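Local coordinates for protein leucine aminopeptidase (Legionella pneumophila, PDB 5GNE) that probably removes amino acids from the N-terminal ends of peptides as a zinc-dependent aminopeptidase of peptidase family M28, at residues Ala112-Thr117 / His357-Thr362; Gln139-Gln144 / Ser207-Glu212; Asp251-Lys256 / Glu324-Thr329. All blocks are in the same frame, centred on the assembly; numbering follows the deposited sequence.

Contact 1. Residues Ala112-Thr117 / His357-Thr362; sequences AKIWQT and HMVNFT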
ATOM      1  N   ALA A 112      12.286   4.148 -18.427  1.00 60.06           N
ATOM      2  CA  ALA A 112      13.607   3.704 -17.997  1.00 63.54           C
ATOM      3  C   ALA A 112      13.825   3.997 -16.510  1.00 60.20           C
ATOM      4  O   ALA A 112      14.441   3.207 -15.788  1.00 59.62           O
ATOM      5  CB  ALA A 112      14.690   4.366 -18.833  1.00 69.09           C
ATOM      6  N   LYS A 113      13.296   5.127 -16.051  1.00 55.10           N
ATOM      7  CA  LYS A 113      13.505   5.537 -14.677  1.00 58.37           C
ATOM      8  C   LYS A 113      12.725   4.588 -13.763  1.00 57.20           C
ATOM      9  O   LYS A 113      13.220   4.189 -12.696  1.00 48.81           O
ATOM     10  CB  LYS A 113      13.036   6.975 -14.488  1.00 58.09           C
ATOM     11  CG  LYS A 113      13.945   8.073 -15.054  1.00 61.95           C
ATOM     12  CD  LYS A 113      14.899   8.686 -14.058  1.00 72.62           C
ATOM     13  CE  LYS A 113      15.630   9.860 -14.701  1.00 77.61           C
ATOM     14  NZ  LYS A 113      16.324  10.697 -13.689  1.00 86.70           N
ATOM     15  N   ILE A 114      11.522   4.209 -14.203  1.00 53.83           N
ATOM     16  CA  ILE A 114      10.745   3.160 -13.537  1.00 58.58           C
ATOM     17  C   ILE A 114      11.553   1.879 -13.387  1.00 61.76           C
ATOM     18  O   ILE A 114      11.714   1.356 -12.282  1.00 60.33           O
ATOM     19  CB  ILE A 114       9.434   2.808 -14.288  1.00 50.25           C
ATOM     20  CG1 ILE A 114       8.472   3.994 -14.353  1.00 49.59           C
ATOM     21  CG2 ILE A 114       8.710   1.670 -13.603  1.00 44.89           C
ATOM     22  CD1 ILE A 114       7.134   3.634 -14.998  1.00 39.34           C
ATOM     23  N   TRP A 115      12.057   1.375 -14.512  1.00 66.61           N
ATOM     24  CA  TRP A 115      12.776   0.110 -14.531  1.00 59.90           C
ATOM     25  C   TRP A 115      13.993   0.162 -13.624  1.00 55.14           C
ATOM     26  O   TRP A 115      14.250  -0.790 -12.881  1.00 60.24           O
ATOM     27  CB  TRP A 115      13.171  -0.256 -15.970  1.00 66.76           C
ATOM     28  CG  TRP A 115      13.656  -1.666 -16.127  1.00 65.93           C
ATOM     29  CD1 TRP A 115      14.955  -2.093 -16.258  1.00 59.89           C
ATOM     30  CD2 TRP A 115      12.849  -2.848 -16.075  1.00 64.39           C
ATOM     31  NE1 TRP A 115      14.989  -3.464 -16.349  1.00 64.19           N
ATOM     32  CE2 TRP A 115      13.709  -3.955 -16.230  1.00 65.01           C
ATOM     33  CE3 TRP A 115      11.473  -3.080 -15.931  1.00 58.03           C
ATOM     34  CZ2 TRP A 115      13.244  -5.267 -16.248  1.00 70.17           C
ATOM     35  CZ3 TRP A 115      11.013  -4.383 -15.943  1.00 60.05           C
ATOM     36  CH2 TRP A 115      11.895  -5.461 -16.103  1.00 71.92           C
ATOM     37  N   GLN A 116      14.703   1.289 -13.637  1.00 53.35           N
ATOM     38  CA  GLN A 116      15.888   1.426 -12.803  1.00 55.04           C
ATOM     39  C   GLN A 116      15.570   1.223 -11.316  1.00 58.36           C
ATOM     40  O   GLN A 116      16.320   0.547 -10.595  1.00 51.19           O
ATOM     41  CB  GLN A 116      16.538   2.780 -13.013  1.00 57.98           C
ATOM     42  CG  GLN A 116      17.914   2.832 -12.377  1.00 81.38           C
ATOM     43  CD  GLN A 116      18.696   4.055 -12.785  1.00107.12           C
ATOM     44  OE1 GLN A 116      18.257   4.830 -13.641  1.00117.42           O
ATOM     45  NE2 GLN A 116      19.880   4.222 -12.203  1.00113.30           N
ATOM     46  N   THR A 117      14.441   1.783 -10.877  1.00 57.52           N
ATOM     47  CA  THR A 117      14.003   1.654  -9.483  1.00 46.43           C
ATOM     48  C   THR A 117      13.811   0.195  -9.123  1.00 44.77           C
ATOM     49  O   THR A 117      14.314  -0.270  -8.099  1.00 54.83           O
ATOM     50  CB  THR A 117      12.689   2.412  -9.198  1.00 46.32           C
ATOM     51  OG1 THR A 117      12.887   3.815  -9.389  1.00 49.38           O
ATOM     52  CG2 THR A 117      12.251   2.198  -7.763  1.00 47.67           C
ATOM     53  N   HIS A 357       2.958  -2.526 -18.294  1.00 62.03           N
ATOM     54  CA  HIS A 357       1.947  -2.600 -17.244  1.00 64.77           C
ATOM     55  C   HIS A 357       2.149  -1.559 -16.130  1.00 55.54           C
ATOM     56  O   HIS A 357       1.222  -0.864 -15.731  1.00 51.76           O
ATOM     57  CB  HIS A 357       1.971  -4.033 -16.683  1.00 62.06           C
ATOM     58  CG  HIS A 357       0.662  -4.518 -16.152  1.00 61.38           C
ATOM     59  ND1 HIS A 357      -0.539  -4.285 -16.786  1.00 61.02           N
ATOM     60  CD2 HIS A 357       0.371  -5.335 -15.108  1.00 60.31           C
ATOM     61  CE1 HIS A 357      -1.516  -4.865 -16.117  1.00 54.16           C
ATOM     62  NE2 HIS A 357      -0.984  -5.522 -15.100  1.00 58.59           N
ATOM     63  N   MET A 358       3.390  -1.408 -15.703  1.00 52.13           N
ATOM     64  CA  MET A 358       3.775  -0.385 -14.751  1.00 41.48           C
ATOM     65  C   MET A 358       3.588   1.013 -15.298  1.00 49.77           C
ATOM     66  O   MET A 358       3.062   1.900 -14.597  1.00 51.63           O
ATOM     67  CB  MET A 358       5.214  -0.601 -14.353  1.00 42.29           C
ATOM     68  CG  MET A 358       5.402  -1.918 -13.651  1.00 43.26           C
ATOM     69  SD  MET A 358       7.031  -2.041 -12.961  1.00 63.99           S
ATOM     70  CE  MET A 358       6.962  -3.666 -12.354  1.00 97.38           C
ATOM     71  N   VAL A 359       3.980   1.208 -16.557  1.00 43.35           N
ATOM     72  CA  VAL A 359       3.758   2.496 -17.192  1.00 42.64           C
ATOM     73  C   VAL A 359       2.267   2.832 -17.126  1.00 48.89           C
ATOM     74  O   VAL A 359       1.906   3.955 -16.818  1.00 51.58           O
ATOM     75  CB  VAL A 359       4.230   2.525 -18.678  1.00 51.19           C
ATOM     76  CG1 VAL A 359       3.635   3.736 -19.397  1.00 45.50           C
ATOM     77  CG2 VAL A 359       5.747   2.561 -18.770  1.00 47.84           C
ATOM     78  N   ASN A 360       1.394   1.858 -17.378  1.00 53.27           N
ATOM     79  CA  ASN A 360      -0.047   2.122 -17.299  1.00 50.25           C
ATOM     80  C   ASN A 360      -0.508   2.489 -15.874  1.00 54.67           C
ATOM     81  O   ASN A 360      -1.309   3.407 -15.710  1.00 54.28           O
ATOM     82  CB  ASN A 360      -0.854   0.943 -17.842  1.00 49.24           C
ATOM     83  CG  ASN A 360      -0.863   0.885 -19.390  1.00 57.84           C
ATOM     84  OD1 ASN A 360      -0.598   1.889 -20.077  1.00 57.35           O
ATOM     85  ND2 ASN A 360      -1.188  -0.290 -19.935  1.00 44.23           N
ATOM     86  N   PHE A 361      -0.008   1.793 -14.848  1.00 48.47           N
ATOM     87  CA  PHE A 361      -0.283   2.199 -13.459  1.00 42.21           C
ATOM     88  C   PHE A 361       0.255   3.600 -13.152  1.00 38.11           C
ATOM     89  O   PHE A 361      -0.394   4.377 -12.447  1.00 42.23           O
ATOM     90  CB  PHE A 361       0.312   1.208 -12.464  1.00 46.28           C
ATOM     91  CG  PHE A 361      -0.495  -0.042 -12.291  1.00 49.53           C
ATOM     92  CD1 PHE A 361      -0.258  -1.149 -13.091  1.00 52.38           C
ATOM     93  CD2 PHE A 361      -1.500  -0.107 -11.341  1.00 47.31           C
ATOM     94  CE1 PHE A 361      -1.009  -2.317 -12.952  1.00 58.16           C
ATOM     95  CE2 PHE A 361      -2.248  -1.276 -11.186  1.00 50.74           C
ATOM     96  CZ  PHE A 361      -2.002  -2.382 -11.995  1.00 48.29           C
ATOM     97  N   THR A 362       1.411   3.947 -13.708  1.00 39.51           N
ATOM     98  CA  THR A 362       1.883   5.328 -13.575  1.00 45.26           C
ATOM     99  C   THR A 362       0.939   6.324 -14.228  1.00 43.26           C
ATOM    100  O   THR A 362       0.621   7.357 -13.633  1.00 42.16           O
ATOM    101  CB  THR A 362       3.303   5.508 -14.175  1.00 38.17           C
ATOM    102  OG1 THR A 362       4.147   4.501 -13.625  1.00 38.46           O
ATOM    103  CG2 THR A 362       3.882   6.853 -13.817  1.00 33.46           C
TER
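Ile114 meets Met358, Val359 and Thr362 across the two helices, and the flat groups nearby belong to His357, Phe361 and Trp115. Within helix 355-373, one face of the His357 imidazole is covered by Phe361, whose CE1 sits 3.8 Å above the plane, over the ring centre. The carbonyl carbon of His357 in turn lies in the plane of the Phe361 ring, at its edge. Both rings pack on Ile279 of strand 279-282. On the other helix, the Trp115 side chain touches the loop residues Leu350 and Leu353.

The contact itself is made by Ile114, which reaches across with two methyls. Its CG2 comes within 4.1 Å of Met358 SD, the thioether arriving on an extended chain whose CG stands beside the backbone N (chi1 -63°). Its other arm, carried on by CG1, brings CD1 to Val359 CG2 at 4.2 Å, the two side chains crossing at about a right angle. CD1 also passes alongside Thr362 and comes 3.4 Å from its OG1. That hydroxyl is held back on its own helix: Thr362 OG1 gives a 3.0 Å hydrogen bond to Met358 O, approaching from above the carbonyl plane. Met358 O also takes Thr362 N at 2.8 Å, so two donors grip this oxygen, and the hydroxyl beside Ile114 CD1 is tied back to its own helix turn.

The axes of these two short segments approach to 10.5 Å at an angle of 110°, so the helices cross instead of running alongside. The result is helix-on-helix packing in the α/β fold of the M28 aminopeptidases, with the Met358 side chain about 12 Å from a bound zinc ion.

Contact 2. Residues Gln139-Gln144 / Ser207-Glu212; sequences QWFKQQ and SGISVE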
ATOM      1  N   GLN A 139      15.444   3.880   3.891  1.00 55.99           N
ATOM      2  CA  GLN A 139      16.308   5.064   3.846  1.00 61.59           C
ATOM      3  C   GLN A 139      16.552   5.519   2.426  1.00 54.83           C
ATOM      4  O   GLN A 139      16.545   6.713   2.137  1.00 63.07           O
ATOM      5  CB  GLN A 139      17.639   4.809   4.554  1.00 53.86           C
ATOM      6  CG  GLN A 139      17.451   4.535   6.020  1.00 57.77           C
ATOM      7  CD  GLN A 139      18.699   4.060   6.698  1.00 66.69           C
ATOM      8  OE1 GLN A 139      19.489   3.311   6.127  1.00 78.61           O
ATOM      9  NE2 GLN A 139      18.890   4.493   7.938  1.00 71.27           N
ATOM     10  N   TRP A 140      16.793   4.558   1.550  1.00 51.21           N
ATOM     11  CA  TRP A 140      16.936   4.826   0.126  1.00 53.11           C
ATOM     12  C   TRP A 140      15.752   5.634  -0.432  1.00 58.25           C
ATOM     13  O   TRP A 140      15.925   6.667  -1.082  1.00 60.39           O
ATOM     14  CB  TRP A 140      17.109   3.508  -0.627  1.00 52.04           C
ATOM     15  CG  TRP A 140      17.385   3.694  -2.069  1.00 56.95           C
ATOM     16  CD1 TRP A 140      18.592   3.987  -2.642  1.00 59.58           C
ATOM     17  CD2 TRP A 140      16.446   3.586  -3.142  1.00 58.88           C
ATOM     18  NE1 TRP A 140      18.459   4.071  -4.001  1.00 62.22           N
ATOM     19  CE2 TRP A 140      17.153   3.839  -4.339  1.00 63.28           C
ATOM     20  CE3 TRP A 140      15.075   3.303  -3.210  1.00 57.43           C
ATOM     21  CZ2 TRP A 140      16.540   3.814  -5.593  1.00 64.05           C
ATOM     22  CZ3 TRP A 140      14.460   3.287  -4.459  1.00 61.92           C
ATOM     23  CH2 TRP A 140      15.193   3.544  -5.633  1.00 66.20           C
ATOM     24  N   PHE A 141      14.550   5.144  -0.172  1.00 54.95           N
ATOM     25  CA  PHE A 141      13.344   5.766  -0.674  1.00 49.44           C
ATOM     26  C   PHE A 141      13.262   7.220  -0.253  1.00 47.29           C
ATOM     27  O   PHE A 141      13.002   8.096  -1.080  1.00 49.35           O
ATOM     28  CB  PHE A 141      12.113   5.002  -0.166  1.00 44.32           C
ATOM     29  CG  PHE A 141      10.804   5.602  -0.580  1.00 38.93           C
ATOM     30  CD1 PHE A 141      10.183   6.558   0.216  1.00 36.73           C
ATOM     31  CD2 PHE A 141      10.182   5.186  -1.745  1.00 39.18           C
ATOM     32  CE1 PHE A 141       8.976   7.118  -0.150  1.00 42.79           C
ATOM     33  CE2 PHE A 141       8.965   5.716  -2.128  1.00 42.68           C
ATOM     34  CZ  PHE A 141       8.353   6.696  -1.326  1.00 50.40           C
ATOM     35  N   LYS A 142      13.534   7.474   1.028  1.00 58.21           N
ATOM     36  CA  LYS A 142      13.446   8.826   1.584  1.00 55.50           C
ATOM     37  C   LYS A 142      14.399   9.735   0.833  1.00 52.15           C
ATOM     38  O   LYS A 142      14.060  10.850   0.439  1.00 53.94           O
ATOM     39  CB  LYS A 142      13.766   8.838   3.083  1.00 42.89           C
ATOM     40  CG  LYS A 142      13.368  10.156   3.761  1.00 49.62           C
ATOM     41  CD  LYS A 142      13.996  10.359   5.135  1.00 51.97           C
ATOM     42  CE  LYS A 142      13.565  11.695   5.729  1.00 53.51           C
ATOM     43  NZ  LYS A 142      14.303  12.845   5.113  1.00 62.09           N
ATOM     44  N   GLN A 143      15.608   9.245   0.658  1.00 52.45           N
ATOM     45  CA  GLN A 143      16.646  10.015   0.003  1.00 57.94           C
ATOM     46  C   GLN A 143      16.332  10.243  -1.478  1.00 56.56           C
ATOM     47  O   GLN A 143      16.657  11.304  -2.017  1.00 54.82           O
ATOM     48  CB  GLN A 143      17.984   9.317   0.206  1.00 62.78           C
ATOM     49  CG  GLN A 143      19.027   9.627  -0.813  1.00 83.97           C
ATOM     50  CD  GLN A 143      20.190   8.689  -0.669  1.00112.06           C
ATOM     51  OE1 GLN A 143      20.895   8.714   0.340  1.00124.70           O
ATOM     52  NE2 GLN A 143      20.372   7.812  -1.652  1.00118.48           N
ATOM     53  N   GLN A 144      15.691   9.271  -2.134  1.00 56.78           N
ATOM     54  CA  GLN A 144      15.244   9.468  -3.526  1.00 53.00           C
ATOM     55  C   GLN A 144      14.261  10.635  -3.621  1.00 51.90           C
ATOM     56  O   GLN A 144      14.268  11.395  -4.585  1.00 53.20           O
ATOM     57  CB  GLN A 144      14.581   8.217  -4.099  1.00 46.01           C
ATOM     58  CG  GLN A 144      15.466   7.008  -4.209  1.00 51.78           C
ATOM     59  CD  GLN A 144      16.636   7.225  -5.140  1.00 62.69           C
ATOM     60  OE1 GLN A 144      17.779   7.269  -4.695  1.00 68.17           O
ATOM     61  NE2 GLN A 144      16.358   7.372  -6.434  1.00 57.88           N
ATOM     62  N   SER A 207       7.422  -3.060  -7.608  1.00 39.36           N
ATOM     63  CA  SER A 207       6.595  -2.463  -8.655  1.00 44.88           C
ATOM     64  C   SER A 207       5.819  -1.241  -8.141  1.00 49.22           C
ATOM     65  O   SER A 207       5.986  -0.125  -8.673  1.00 41.17           O
ATOM     66  CB  SER A 207       5.653  -3.506  -9.278  1.00 41.13           C
ATOM     67  OG  SER A 207       4.624  -3.942  -8.405  1.00 53.06           O
ATOM     68  N   GLY A 208       4.982  -1.448  -7.121  1.00 39.17           N
ATOM     69  CA  GLY A 208       4.232  -0.350  -6.557  1.00 36.53           C
ATOM     70  C   GLY A 208       5.094   0.836  -6.163  1.00 34.10           C
ATOM     71  O   GLY A 208       4.803   1.973  -6.531  1.00 41.17           O
ATOM     72  N   ILE A 209       6.182   0.570  -5.452  1.00 33.42           N
ATOM     73  CA  ILE A 209       7.123   1.618  -5.079  1.00 37.99           C
ATOM     74  C   ILE A 209       7.650   2.352  -6.310  1.00 45.71           C
ATOM     75  O   ILE A 209       7.677   3.581  -6.352  1.00 51.26           O
ATOM     76  CB  ILE A 209       8.335   1.050  -4.320  1.00 41.41           C
ATOM     77  CG1 ILE A 209       7.924   0.590  -2.927  1.00 37.99           C
ATOM     78  CG2 ILE A 209       9.445   2.097  -4.244  1.00 37.77           C
ATOM     79  CD1 ILE A 209       7.557   1.734  -2.008  1.00 50.05           C
ATOM     80  N   SER A 210       8.078   1.605  -7.317  1.00 37.98           N
ATOM     81  CA  SER A 210       8.651   2.255  -8.491  1.00 47.03           C
ATOM     82  C   SER A 210       7.626   3.172  -9.159  1.00 46.75           C
ATOM     83  O   SER A 210       7.948   4.273  -9.610  1.00 52.97           O
ATOM     84  CB  SER A 210       9.189   1.209  -9.485  1.00 48.61           C
ATOM     85  OG  SER A 210       8.130   0.555 -10.171  1.00 47.22           O
ATOM     86  N   VAL A 211       6.398   2.690  -9.265  1.00 32.63           N
ATOM     87  CA  VAL A 211       5.349   3.461  -9.913  1.00 37.31           C
ATOM     88  C   VAL A 211       5.110   4.800  -9.232  1.00 33.91           C
ATOM     89  O   VAL A 211       4.995   5.830  -9.896  1.00 40.94           O
ATOM     90  CB  VAL A 211       4.051   2.653  -9.982  1.00 41.94           C
ATOM     91  CG1 VAL A 211       2.843   3.544 -10.330  1.00 32.88           C
ATOM     92  CG2 VAL A 211       4.233   1.514 -11.012  1.00 33.17           C
ATOM     93  N   GLU A 212       5.065   4.804  -7.909  1.00 32.90           N
ATOM     94  CA  GLU A 212       4.785   6.046  -7.199  1.00 42.43           C
ATOM     95  C   GLU A 212       6.000   6.943  -7.194  1.00 36.79           C
ATOM     96  O   GLU A 212       5.847   8.177  -7.154  1.00 41.07           O
ATOM     97  CB  GLU A 212       4.267   5.780  -5.772  1.00 44.00           C
ATOM     98  CG  GLU A 212       5.269   5.270  -4.764  1.00 41.97           C
ATOM     99  CD  GLU A 212       4.689   5.220  -3.345  1.00 48.79           C
ATOM    100  OE1 GLU A 212       3.661   5.884  -3.066  1.00 50.58           O
ATOM    101  OE2 GLU A 212       5.242   4.477  -2.512  1.00 44.15           O
TER
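Ahead of Ile209 and Glu212, the two residues that meet Phe141, Ser207 is already well anchored: its OG bonds to Asp203 O and to Ala268 N. Ser207 O accepts twice, from Ser210 OG at 2.7 Å and from Val211 N at 2.9 Å.

Ile209 points at the partner helix. Its CG2 comes to the edge of the Phe141 ring, near the ring plane, 4.0 Å from Phe141 CD2. Phe141 gets there with CG anti to the backbone N (chi1 177°), which carries the ring toward helix 202-221. Behind this pair, Ile209 also packs on Ala190 of strand 185-191, and the Ile209 side chain is about 6 Å from that of the zinc ligand His191. Helix 202-221 lies against this strand of the mixed sheet in the M28 fold, and helix 132-151 meets it through Phe141. Val211 packs on Phe361 and Thr362 of helix 355-373.

Glu212 places CG between the backbone N and the carbonyl carbon (chi1 72°) and runs extended from there, which brings OE2 within 3.9 Å of Phe141 CE2, with the carboxylate and ring planes 47° apart.

Contact 3. Residues Asp251-Lys256 / Glu324-Thr329; sequences DFLQKK and EGFKTT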
ATOM      1  N   ASP A 251      -0.616   8.061  12.591  1.00 43.52           N
ATOM      2  CA  ASP A 251       0.146   9.312  12.561  1.00 44.52           C
ATOM      3  C   ASP A 251      -0.626  10.426  11.841  1.00 49.82           C
ATOM      4  O   ASP A 251      -0.641  11.577  12.303  1.00 54.08           O
ATOM      5  CB  ASP A 251       1.503   9.092  11.894  1.00 46.00           C
ATOM      6  CG  ASP A 251       2.412  10.303  12.003  1.00 61.02           C
ATOM      7  OD1 ASP A 251       2.967  10.505  13.106  1.00 67.38           O
ATOM      8  OD2 ASP A 251       2.614  11.027  10.997  1.00 60.79           O
ATOM      9  N   PHE A 252      -1.328  10.079  10.762  1.00 49.48           N
ATOM     10  CA  PHE A 252      -2.188  11.040  10.077  1.00 45.08           C
ATOM     11  C   PHE A 252      -3.360  11.481  10.980  1.00 53.23           C
ATOM     12  O   PHE A 252      -3.823  12.623  10.929  1.00 46.69           O
ATOM     13  CB  PHE A 252      -2.760  10.425   8.797  1.00 37.31           C
ATOM     14  CG  PHE A 252      -1.903  10.641   7.579  1.00 34.40           C
ATOM     15  CD1 PHE A 252      -0.699   9.963   7.438  1.00 28.88           C
ATOM     16  CD2 PHE A 252      -2.293  11.529   6.584  1.00 29.08           C
ATOM     17  CE1 PHE A 252       0.098  10.161   6.316  1.00 36.21           C
ATOM     18  CE2 PHE A 252      -1.491  11.738   5.463  1.00 32.05           C
ATOM     19  CZ  PHE A 252      -0.292  11.050   5.333  1.00 32.85           C
ATOM     20  N   LEU A 253      -3.860  10.550  11.787  1.00 48.86           N
ATOM     21  CA  LEU A 253      -4.985  10.843  12.656  1.00 44.74           C
ATOM     22  C   LEU A 253      -4.557  11.773  13.783  1.00 53.92           C
ATOM     23  O   LEU A 253      -5.240  12.753  14.086  1.00 49.64           O
ATOM     24  CB  LEU A 253      -5.577   9.551  13.224  1.00 48.03           C
ATOM     25  CG  LEU A 253      -6.484   8.758  12.273  1.00 46.77           C
ATOM     26  CD1 LEU A 253      -6.932   7.440  12.900  1.00 35.56           C
ATOM     27  CD2 LEU A 253      -7.688   9.598  11.885  1.00 33.41           C
ATOM     28  N   GLN A 254      -3.420  11.462  14.395  1.00 51.79           N
ATOM     29  CA  GLN A 254      -2.860  12.304  15.437  1.00 54.38           C
ATOM     30  C   GLN A 254      -2.529  13.712  14.949  1.00 64.92           C
ATOM     31  O   GLN A 254      -2.817  14.694  15.628  1.00 69.35           O
ATOM     32  CB  GLN A 254      -1.616  11.641  16.017  1.00 47.97           C
ATOM     33  CG  GLN A 254      -1.976  10.483  16.921  1.00 63.32           C
ATOM     34  CD  GLN A 254      -0.858   9.477  17.089  1.00 70.26           C
ATOM     35  OE1 GLN A 254       0.315   9.787  16.875  1.00 83.95           O
ATOM     36  NE2 GLN A 254      -1.221   8.258  17.476  1.00 64.51           N
ATOM     37  N   LYS A 255      -1.970  13.811  13.750  1.00 59.21           N
ATOM     38  CA  LYS A 255      -1.596  15.111  13.217  1.00 49.01           C
ATOM     39  C   LYS A 255      -2.787  15.808  12.602  1.00 53.31           C
ATOM     40  O   LYS A 255      -2.669  16.940  12.126  1.00 52.37           O
ATOM     41  CB  LYS A 255      -0.509  14.961  12.167  1.00 48.83           C
ATOM     42  CG  LYS A 255       0.858  14.797  12.746  1.00 44.91           C
ATOM     43  CD  LYS A 255       1.839  14.495  11.644  1.00 52.10           C
ATOM     44  CE  LYS A 255       3.151  14.036  12.244  1.00 54.39           C
ATOM     45  NZ  LYS A 255       4.180  14.073  11.199  1.00 58.27           N
ATOM     46  N   LYS A 256      -3.942  15.155  12.662  1.00 52.22           N
ATOM     47  CA  LYS A 256      -5.153  15.748  12.128  1.00 59.93           C
ATOM     48  C   LYS A 256      -5.031  16.174  10.664  1.00 64.48           C
ATOM     49  O   LYS A 256      -5.660  17.136  10.251  1.00 75.60           O
ATOM     50  CB  LYS A 256      -5.544  16.949  12.988  1.00 69.42           C
ATOM     51  CG  LYS A 256      -6.977  16.959  13.502  1.00 78.20           C
ATOM     52  CD  LYS A 256      -7.134  16.219  14.821  1.00 85.78           C
ATOM     53  CE  LYS A 256      -8.604  16.177  15.235  1.00 94.07           C
ATOM     54  NZ  LYS A 256      -8.838  15.415  16.492  1.00 99.14           N
ATOM     55  N   GLU A 324     -10.277   3.401   9.223  1.00 40.08           N
ATOM     56  CA  GLU A 324     -10.288   4.654   9.971  1.00 35.84           C
ATOM     57  C   GLU A 324     -11.101   5.732   9.286  1.00 45.31           C
ATOM     58  O   GLU A 324     -10.942   6.922   9.579  1.00 45.78           O
ATOM     59  CB  GLU A 324      -8.857   5.162  10.198  1.00 37.74           C
ATOM     60  CG  GLU A 324      -8.035   4.287  11.113  1.00 51.31           C
ATOM     61  CD  GLU A 324      -8.467   4.362  12.586  1.00 59.09           C
ATOM     62  OE1 GLU A 324      -9.516   4.957  12.898  1.00 49.83           O
ATOM     63  OE2 GLU A 324      -7.728   3.833  13.443  1.00 64.93           O
ATOM     64  N   GLY A 325     -11.983   5.314   8.381  1.00 43.91           N
ATOM     65  CA  GLY A 325     -12.892   6.235   7.716  1.00 34.46           C
ATOM     66  C   GLY A 325     -12.339   6.985   6.517  1.00 40.30           C
ATOM     67  O   GLY A 325     -12.968   7.914   6.040  1.00 45.89           O
ATOM     68  N   PHE A 326     -11.174   6.599   6.012  1.00 34.47           N
ATOM     69  CA  PHE A 326     -10.657   7.250   4.818  1.00 42.56           C
ATOM     70  C   PHE A 326     -11.062   6.556   3.539  1.00 40.47           C
ATOM     71  O   PHE A 326     -11.181   5.340   3.514  1.00 56.00           O
ATOM     72  CB  PHE A 326      -9.151   7.333   4.872  1.00 40.99           C
ATOM     73  CG  PHE A 326      -8.632   8.112   6.040  1.00 39.89           C
ATOM     74  CD1 PHE A 326      -8.530   9.480   5.981  1.00 41.30           C
ATOM     75  CD2 PHE A 326      -8.197   7.464   7.168  1.00 45.41           C
ATOM     76  CE1 PHE A 326      -8.009  10.188   7.033  1.00 44.53           C
ATOM     77  CE2 PHE A 326      -7.671   8.164   8.229  1.00 49.21           C
ATOM     78  CZ  PHE A 326      -7.582   9.537   8.164  1.00 44.83           C
ATOM     79  N   LYS A 327     -11.294   7.336   2.484  1.00 48.25           N
ATOM     80  CA  LYS A 327     -11.672   6.791   1.178  1.00 40.89           C
ATOM     81  C   LYS A 327     -10.478   6.244   0.419  1.00 41.39           C
ATOM     82  O   LYS A 327      -9.440   6.866   0.300  1.00 54.90           O
ATOM     83  CB  LYS A 327     -12.390   7.841   0.345  1.00 41.50           C
ATOM     84  CG  LYS A 327     -13.772   8.182   0.904  1.00 48.37           C
ATOM     85  CD  LYS A 327     -14.416   9.299   0.114  1.00 53.09           C
ATOM     86  CE  LYS A 327     -15.831   9.566   0.553  1.00 52.54           C
ATOM     87  NZ  LYS A 327     -16.506  10.403  -0.467  1.00 60.06           N
ATOM     88  N   THR A 328     -10.679   5.087  -0.164  1.00 40.62           N
ATOM     89  CA  THR A 328      -9.611   4.233  -0.599  1.00 34.99           C
ATOM     90  C   THR A 328      -9.896   3.626  -1.955  1.00 39.44           C
ATOM     91  O   THR A 328     -11.015   3.246  -2.236  1.00 53.57           O
ATOM     92  CB  THR A 328      -9.418   3.148   0.476  1.00 44.09           C
ATOM     93  OG1 THR A 328      -8.394   3.561   1.395  1.00 45.46           O
ATOM     94  CG2 THR A 328      -9.078   1.826  -0.090  1.00 49.41           C
ATOM     95  N   THR A 329      -8.885   3.564  -2.810  1.00 40.60           N
ATOM     96  CA  THR A 329      -8.992   2.791  -4.047  1.00 35.11           C
ATOM     97  C   THR A 329      -7.714   1.978  -4.284  1.00 37.61           C
ATOM     98  O   THR A 329      -6.620   2.401  -3.899  1.00 38.69           O
ATOM     99  CB  THR A 329      -9.271   3.696  -5.261  1.00 37.81           C
ATOM    100  OG1 THR A 329      -9.426   2.877  -6.424  1.00 43.94           O
ATOM    101  CG2 THR A 329      -8.125   4.650  -5.513  1.00 32.68           C
TER
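Leu253 and Glu324 have the nearest CA atoms of the two segments, 8.6 Å apart, and each lies where a helix is ending. Helix 243-254 stops in a Schellman motif at Lys256, which has positive phi (55°) and whose N bonds back to Leu253 O at 3.1 Å. Helix 318-323 closes in the same way: Gly325, also at positive phi, is the C-prime residue, with Phe326 N bonded to Trp321 O and Gly325 N to Thr322 O. The chain then straightens through Lys327 into strand 328-332. Two helices that each end in a Schellman motif thus lie next to each other at the surface of the M28 domain, beside the strand that enters the mixed sheet next to strand 259-264.

Leu253 makes the contact with its two methyls. CD1 rests against the carboxylate end of Glu324, 3.5 Å from Glu324 CD, while CD2 reaches the Phe326 ring obliquely, 3.7 Å from Phe326 CZ. The Glu324 chain folds at chi2 (-71°), which brings its aliphatic part as well as its carboxylate onto CD1; the polar end is engaged by Gln250 NE2, which bonds OE2. Phe326 has a further partner in Trp321, an edge-to-face pair, and Trp321 meets Phe252 in the same manner.

Contacts 1 and 2 lie side by side, centres 12 Å apart, and touch through helix 202-221: Met358 CE reaches Ser207 CB at 3.3 Å and Thr117 CG2 reaches Ser210 CB at 3.6 Å. Contact 3 stands apart, 28 Å from contact 1 and 21 Å from contact 2 between centres, on the other side of the chain's centre from contact 1. Along the chain, contact 1 closes a loop holding both others, contact 2 finishing before contact 3 begins; helix 355-373 of contact 1 follows strand 328-332 of contact 3. Contacts 1 and 2 thus pack helices 111-123, 132-151 and 355-373 around helix 202-221, which carries the zinc ligand Asp204, while contact 3 lies away from the annotated sites.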